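Local coordinates for protein triosephosphate isomerase (Toxoplasma gondii, PDB 5UPR) that probably catalyses the interconversion of D-glyceraldehyde 3-phosphate and dihydroxyacetone phosphate in glycolysis and gluconeogenesis, working as a homodimer, at residues N117-V120 with A121-R125; E167-A170 with W171-I174; T251-F254 with V255-I258. All coordinates share one frame; numbering follows the deposited sequence.

In the fold
This chain is the triosephosphate isomerase domain of a longer protein, a TIM barrel of eight parallel strands. Contact 1 is a largely buried first stretch of helix 117-129, which also reaches the second subunit. Contact 2 is a surface turn between helix 150-164 and strand 174-178; the two meet where Val-124 packs on Ile-174. Contact 3, partly buried, begins helix 253-260 across the chain's centre, some 30 Å from the others between centres. All three are local, but contact 1 has regular helix bonds, a buried salt-bridged lysine and an exposed arginine on sulfate, contact 2 i to i+3 bonds, two with donors above carbonyl planes, and contact 3 a capped helix start over one phenylalanine and aliphatic side chains.

Contact 1. Residues N117-V120 with A121-R125; sequences NQVV and AKKVR. With SO4 (sulfate ion), chain F.
Helix 117-129, one of the outer helices of the TIM barrel, starts here, and Val-120 and Val-124 meet one turn apart on the side that faces the strands. Val-120 CG1 lies 4.3 Å from Val-124 CG2, and both valines rest on Leu-136 of strand 133-138. Four successive i to i+4 backbone bonds run along the helix, from Ala-121 N to Asn-117 O (3.0 Å) through to Val-124 N to Val-120 O (2.9 Å). Lys-123 runs back beside the first turn, its CG 3.4 Å from Val-119 O, and then stretches out so that NZ makes salt bridges to Asp-71 and Glu-115. On another side, Val-119 and Lys-122 pack on Gly-110 of the second subunit. Arg-125 points its guanidinium off the helix, the chain bending at chi2 (57°), to a sulfate probably left from the crystallisation liquor. The sulfur sits at the edge of the group, in its plane. Arg-125 NH1 donates to sulfate O1 at 2.7 Å and its NH2 to O2 at 3.1 Å, and a weak third bond joins NH2 to O1. Asn-129 takes NE and the carbonyl of Ala-164 takes NH1 as well, so protein and ion together fix the rotation of the guanidinium. The chemistry is thus divided: apolar valines toward the barrel, and outside residues 117-125 Asp-71 and Glu-115 for Lys-123, carbonyl and sulfate oxygens for Arg-125.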
loop_
_atom_site.group_PDB
_atom_site.type_symbol
_atom_site.label_atom_id
_atom_site.label_comp_id
_atom_site.label_asym_id
_atom_site.label_seq_id
_atom_site.Cartn_x
_atom_site.Cartn_y
_atom_site.Cartn_z
ATOM N N ASN A 117 15.958 8.846 -0.758
ATOM C CA ASN A 117 16.765 8.256 0.304
ATOM C C ASN A 117 16.197 8.644 1.647
ATOM O O ASN A 117 16.149 7.807 2.536
ATOM C CB ASN A 117 18.210 8.769 0.232
ATOM C CG ASN A 117 18.974 8.174 -0.945
ATOM O OD1 ASN A 117 18.509 7.233 -1.605
ATOM N ND2 ASN A 117 20.160 8.756 -1.215
ATOM N N GLN A 118 15.800 9.910 1.787
ATOM C CA GLN A 118 15.280 10.437 3.061
ATOM C C GLN A 118 13.923 9.821 3.474
ATOM O O GLN A 118 13.702 9.494 4.622
ATOM C CB GLN A 118 15.172 11.995 2.999
ATOM C CG GLN A 118 16.591 12.665 2.954
ATOM C CD GLN A 118 17.429 12.410 1.658
ATOM O OE1 GLN A 118 16.888 12.314 0.494
ATOM N NE2 GLN A 118 18.797 12.304 1.846
ATOM N N VAL A 119 13.030 9.643 2.499
ATOM C CA VAL A 119 11.727 8.997 2.744
ATOM C C VAL A 119 11.879 7.538 3.139
ATOM O O VAL A 119 11.227 7.070 4.127
ATOM C CB VAL A 119 10.781 9.196 1.544
ATOM C CG1 VAL A 119 9.574 8.263 1.626
ATOM C CG2 VAL A 119 10.372 10.665 1.438
ATOM N N VAL A 120 12.778 6.828 2.442
ATOM C CA VAL A 120 13.049 5.431 2.822
ATOM C C VAL A 120 13.547 5.384 4.267
ATOM O O VAL A 120 13.118 4.530 5.071
ATOM C CB VAL A 120 14.048 4.752 1.842
ATOM C CG1 VAL A 120 14.483 3.389 2.395
ATOM C CG2 VAL A 120 13.482 4.658 0.424
ATOM N N ALA A 121 14.483 6.289 4.590
ATOM C CA ALA A 121 15.045 6.313 5.934
ATOM C C ALA A 121 13.964 6.554 6.998
ATOM O O ALA A 121 13.977 5.918 8.088
ATOM C CB ALA A 121 16.106 7.382 5.997
ATOM N N LYS A 122 13.055 7.506 6.717
ATOM C CA LYS A 122 11.952 7.763 7.635
ATOM C C LYS A 122 11.070 6.528 7.820
ATOM O O LYS A 122 10.655 6.222 8.951
ATOM C CB LYS A 122 11.111 8.924 7.138
ATOM C CG LYS A 122 9.962 9.348 8.017
ATOM C CD LYS A 122 9.333 10.648 7.516
ATOM C CE LYS A 122 8.214 11.053 8.465
ATOM N NZ LYS A 122 8.649 11.815 9.656
ATOM N N LYS A 123 10.797 5.792 6.721
ATOM C CA LYS A 123 10.037 4.547 6.858
ATOM C C LYS A 123 10.793 3.540 7.745
ATOM O O LYS A 123 10.161 2.859 8.570
ATOM C CB LYS A 123 9.728 3.930 5.517
ATOM C CG LYS A 123 8.786 4.695 4.636
ATOM C CD LYS A 123 8.510 4.077 3.264
ATOM C CE LYS A 123 7.377 4.794 2.631
ATOM N NZ LYS A 123 6.620 4.007 1.666
ATOM N N VAL A 124 12.104 3.432 7.550
ATOM C CA VAL A 124 12.913 2.452 8.306
ATOM C C VAL A 124 12.833 2.765 9.817
ATOM O O VAL A 124 12.556 1.874 10.642
ATOM C CB VAL A 124 14.377 2.365 7.841
ATOM C CG1 VAL A 124 15.176 1.420 8.745
ATOM C CG2 VAL A 124 14.490 1.879 6.392
ATOM N N ARG A 125 13.081 4.020 10.159
ATOM C CA ARG A 125 13.035 4.449 11.556
ATOM C C ARG A 125 11.671 4.146 12.207
ATOM O O ARG A 125 11.610 3.681 13.347
ATOM C CB ARG A 125 13.290 5.958 11.672
ATOM C CG ARG A 125 13.165 6.559 13.049
ATOM C CD ARG A 125 14.127 5.822 14.000
ATOM N NE ARG A 125 14.052 6.226 15.420
ATOM C CZ ARG A 125 14.793 7.128 16.051
ATOM N NH1 ARG A 125 15.811 7.762 15.458
ATOM N NH2 ARG A 125 14.475 7.441 17.285
HETATM S S SO4 F . 17.132 10.127 17.531
HETATM O O1 SO4 F . 17.552 8.719 17.338
HETATM O O2 SO4 F . 15.815 10.123 18.202
HETATM O O3 SO4 F . 18.138 10.742 18.429
HETATM O O4 SO4 F . 17.092 10.872 16.245
#

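Contact 2. Residues E167-A170 with W171-I174; sequences EADA and WKSI
Trp-171 turns the edge of its indole to the backbone four residues back, with CD1 3.4 Å from Glu-167 O, which lies in the plane of the ring. The side-chain torsion that puts CG beside the backbone N (chi1 -74°) brings the edge of the indole back beside the turn, and its CB comes 3.4 Å from Ala-168 O. NE1 donates to the carbonyl of Val-165, while Ile-174 CD1 lies over one face, offset toward the rim. Trp-205 and Leu-206 of helix 192-209 also pack on this ring. Behind it, the backbone closes in i to i+3 steps. Trp-171 N bonds Ala-168 O at 3.1 Å and Lys-172 N bonds Asp-169 O at 3.2 Å, both donors standing well above the plane of the carbonyl they use. A weak bond from Ser-173 N to Ala-170 O (3.4 Å) follows. At the surface, Lys-172 sets CG 3.2 Å from Asp-169 O and crosses the aspartate, but NZ stays 4.1 Å from OD2, too far for a salt bridge. Short i to i+3 bonds of this kind mark a 3-10 turn, here the alpha-to-beta connection of a TIM barrel, leading from helix 150-164 into strand 174-178.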
loop_
_atom_site.group_PDB
_atom_site.type_symbol
_atom_site.label_atom_id
_atom_site.label_comp_id
_atom_site.label_asym_id
_atom_site.label_seq_id
_atom_site.Cartn_x
_atom_site.Cartn_y
_atom_site.Cartn_z
ATOM N N GLU A 167 21.184 5.249 16.302
ATOM C CA GLU A 167 21.500 4.296 17.375
ATOM C C GLU A 167 21.859 2.944 16.801
ATOM O O GLU A 167 21.032 2.328 16.108
ATOM C CB GLU A 167 20.318 4.109 18.332
ATOM C CG GLU A 167 20.725 4.098 19.783
ATOM C CD GLU A 167 19.875 3.180 20.646
ATOM O OE1 GLU A 167 18.869 2.575 20.158
ATOM O OE2 GLU A 167 20.293 3.073 21.819
ATOM N N ALA A 168 23.026 2.466 17.190
ATOM C CA ALA A 168 23.539 1.191 16.644
ATOM C C ALA A 168 22.660 -0.007 17.044
ATOM O O ALA A 168 22.504 -0.934 16.257
ATOM C CB ALA A 168 25.006 0.956 17.085
ATOM N N ASP A 169 22.084 0.020 18.251
ATOM C CA ASP A 169 21.287 -1.127 18.709
ATOM C C ASP A 169 20.081 -1.404 17.778
ATOM O O ASP A 169 19.684 -2.566 17.636
ATOM C CB ASP A 169 20.719 -0.892 20.129
ATOM C CG ASP A 169 19.973 -2.143 20.683
ATOM O OD1 ASP A 169 20.644 -3.220 20.749
ATOM O OD2 ASP A 169 18.730 -2.077 20.979
ATOM N N ALA A 170 19.505 -0.354 17.170
ATOM C CA ALA A 170 18.326 -0.530 16.341
ATOM C C ALA A 170 18.612 -1.393 15.087
ATOM O O ALA A 170 17.712 -2.099 14.573
ATOM C CB ALA A 170 17.743 0.845 15.967
ATOM N N TRP A 171 19.873 -1.319 14.628
ATOM C CA TRP A 171 20.310 -2.019 13.449
ATOM C C TRP A 171 20.314 -3.551 13.599
ATOM O O TRP A 171 20.455 -4.260 12.568
ATOM C CB TRP A 171 21.710 -1.536 13.005
ATOM C CG TRP A 171 21.649 -0.184 12.374
ATOM C CD1 TRP A 171 21.403 0.975 13.002
ATOM C CD2 TRP A 171 21.832 0.123 10.999
ATOM N NE1 TRP A 171 21.418 1.996 12.095
ATOM C CE2 TRP A 171 21.680 1.503 10.859
ATOM C CE3 TRP A 171 22.084 -0.644 9.871
ATOM C CZ2 TRP A 171 21.782 2.163 9.642
ATOM C CZ3 TRP A 171 22.244 -0.005 8.644
ATOM C CH2 TRP A 171 22.036 1.384 8.527
ATOM N N LYS A 172 20.141 -4.073 14.836
ATOM C CA LYS A 172 19.948 -5.511 15.035
ATOM C C LYS A 172 18.866 -6.152 14.191
ATOM O O LYS A 172 18.989 -7.321 13.783
ATOM C CB LYS A 172 19.726 -5.853 16.496
ATOM C CG LYS A 172 18.390 -5.430 17.091
ATOM C CD LYS A 172 18.540 -5.400 18.645
ATOM C CE LYS A 172 17.322 -5.601 19.520
ATOM N NZ LYS A 172 16.306 -4.696 19.016
ATOM N N SER A 173 17.816 -5.403 13.892
ATOM C CA SER A 173 16.658 -5.948 13.172
ATOM C C SER A 173 16.619 -5.508 11.709
ATOM O O SER A 173 15.532 -5.513 11.095
ATOM C CB SER A 173 15.420 -5.447 13.896
ATOM O OG SER A 173 15.391 -5.909 15.225
ATOM N N ILE A 174 17.768 -5.121 11.147
ATOM C CA ILE A 174 17.938 -4.839 9.717
ATOM C C ILE A 174 18.707 -5.959 9.002
ATOM O O ILE A 174 19.653 -6.485 9.533
ATOM C CB ILE A 174 18.678 -3.510 9.508
ATOM C CG1 ILE A 174 17.729 -2.339 9.883
ATOM C CG2 ILE A 174 19.191 -3.320 8.105
ATOM C CD1 ILE A 174 18.391 -1.012 9.859
#

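Contact 3. Residues T251-F254 with V255-I258; sequences TGDF and VSII
With Phe-254 chi1 at -171°, CG swings opposite the backbone N and carries the ring toward the helix side of Ile-258, while Ile-258 chi1 of -68° sends CG1 back toward it. CG1 of the isoleucine then stands over one face of the phenylalanine ring, and its CD1 comes 3.8 Å from Phe-254 CE2. The pair faces the barrel, where Val-12 and Val-44 pack on both residues, and Val-46 and Val-245 add to the pocket of the ring. Ahead of them the helix is capped: Thr-251 OG1 accepts from Asp-253 N at 3.1 Å, and Phe-254 N bonds Thr-251 O. The first turn is still tight, since Val-255 N reaches Gly-252 O at 3.1 Å from well above the carbonyl plane. From Asp-253 onward the bonds lengthen to i to i+4: Ile-257 N to Asp-253 O, in the carbonyl plane, then Ile-258 N to Phe-254 O at 3.1 Å. Asp-253 leans over this turn. Its OD2 passes 4.0 Å from Ile-257 CD1 and accepts from Gly-228 N, at the start of helix 228-234. Its OD1 accepts a hydrogen bond from a water that is also hydrogen-bonded to Ser-256 OG, itself 4.0 Å from OD1. Both carboxylate oxygens therefore have donors, and the start of helix 253-260 would probably favour the negative charge there. The turn splits in two: a polar, hydrated edge that ties the helix start to helix 228-234, and an aromatic-aliphatic edge that seats it against strands 10-15, 42-47 and 242-245.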
loop_
_atom_site.group_PDB
_atom_site.type_symbol
_atom_site.label_atom_id
_atom_site.label_comp_id
_atom_site.label_asym_id
_atom_site.label_seq_id
_atom_site.Cartn_x
_atom_site.Cartn_y
_atom_site.Cartn_z
ATOM N N THR A 251 7.400 -19.548 -7.904
ATOM C CA THR A 251 7.470 -20.940 -8.425
ATOM C C THR A 251 8.224 -21.839 -7.475
ATOM O O THR A 251 8.819 -21.383 -6.510
ATOM C CB THR A 251 8.203 -20.987 -9.792
ATOM O OG1 THR A 251 9.617 -20.795 -9.601
ATOM C CG2 THR A 251 7.669 -19.876 -10.723
ATOM N N GLY A 252 8.276 -23.100 -7.836
ATOM C CA GLY A 252 9.074 -24.148 -7.182
ATOM C C GLY A 252 10.563 -23.854 -7.124
ATOM O O GLY A 252 11.241 -24.387 -6.271
ATOM N N ASP A 253 11.066 -22.985 -7.998
ATOM C CA ASP A 253 12.470 -22.585 -8.013
ATOM C C ASP A 253 12.864 -21.937 -6.693
ATOM O O ASP A 253 14.017 -22.003 -6.289
ATOM C CB ASP A 253 12.762 -21.678 -9.222
ATOM C CG ASP A 253 14.292 -21.518 -9.494
ATOM O OD1 ASP A 253 14.987 -22.546 -9.490
ATOM O OD2 ASP A 253 14.805 -20.434 -9.766
ATOM N N PHE A 254 11.906 -21.322 -5.994
ATOM C CA PHE A 254 12.158 -20.695 -4.702
ATOM C C PHE A 254 12.734 -21.683 -3.724
ATOM O O PHE A 254 13.647 -21.333 -2.985
ATOM C CB PHE A 254 10.865 -20.088 -4.131
ATOM C CG PHE A 254 11.065 -19.242 -2.911
ATOM C CD1 PHE A 254 11.837 -18.074 -2.965
ATOM C CD2 PHE A 254 10.391 -19.542 -1.738
ATOM C CE1 PHE A 254 11.958 -17.257 -1.873
ATOM C CE2 PHE A 254 10.526 -18.758 -0.637
ATOM C CZ PHE A 254 11.305 -17.596 -0.684
ATOM N N VAL A 255 12.211 -22.907 -3.722
ATOM C CA VAL A 255 12.711 -23.929 -2.786
ATOM C C VAL A 255 14.177 -24.320 -3.125
ATOM O O VAL A 255 14.973 -24.556 -2.207
ATOM C CB VAL A 255 11.774 -25.154 -2.761
ATOM C CG1 VAL A 255 12.326 -26.276 -1.878
ATOM C CG2 VAL A 255 10.397 -24.764 -2.261
ATOM N N SER A 256 14.529 -24.391 -4.400
ATOM C CA SER A 256 15.944 -24.596 -4.777
ATOM C C SER A 256 16.851 -23.475 -4.285
ATOM O O SER A 256 17.987 -23.739 -3.943
ATOM C CB SER A 256 16.158 -24.709 -6.276
ATOM O OG SER A 256 15.175 -25.524 -6.867
ATOM N N ILE A 257 16.362 -22.226 -4.272
ATOM C CA ILE A 257 17.195 -21.104 -3.841
ATOM C C ILE A 257 17.425 -21.192 -2.344
ATOM O O ILE A 257 18.544 -20.994 -1.905
ATOM C CB ILE A 257 16.623 -19.747 -4.266
ATOM C CG1 ILE A 257 16.619 -19.614 -5.783
ATOM C CG2 ILE A 257 17.427 -18.585 -3.658
ATOM C CD1 ILE A 257 15.672 -18.546 -6.353
ATOM N N ILE A 258 16.385 -21.534 -1.576
ATOM C CA ILE A 258 16.510 -21.740 -0.135
ATOM C C ILE A 258 17.567 -22.792 0.150
ATOM O O ILE A 258 18.461 -22.588 0.978
ATOM C CB ILE A 258 15.158 -22.176 0.530
ATOM C CG1 ILE A 258 14.131 -21.046 0.489
ATOM C CG2 ILE A 258 15.369 -22.688 1.961
ATOM C CD1 ILE A 258 12.690 -21.514 0.710
HETATM O O HOH W 1 14.180 -25.554 -9.212
#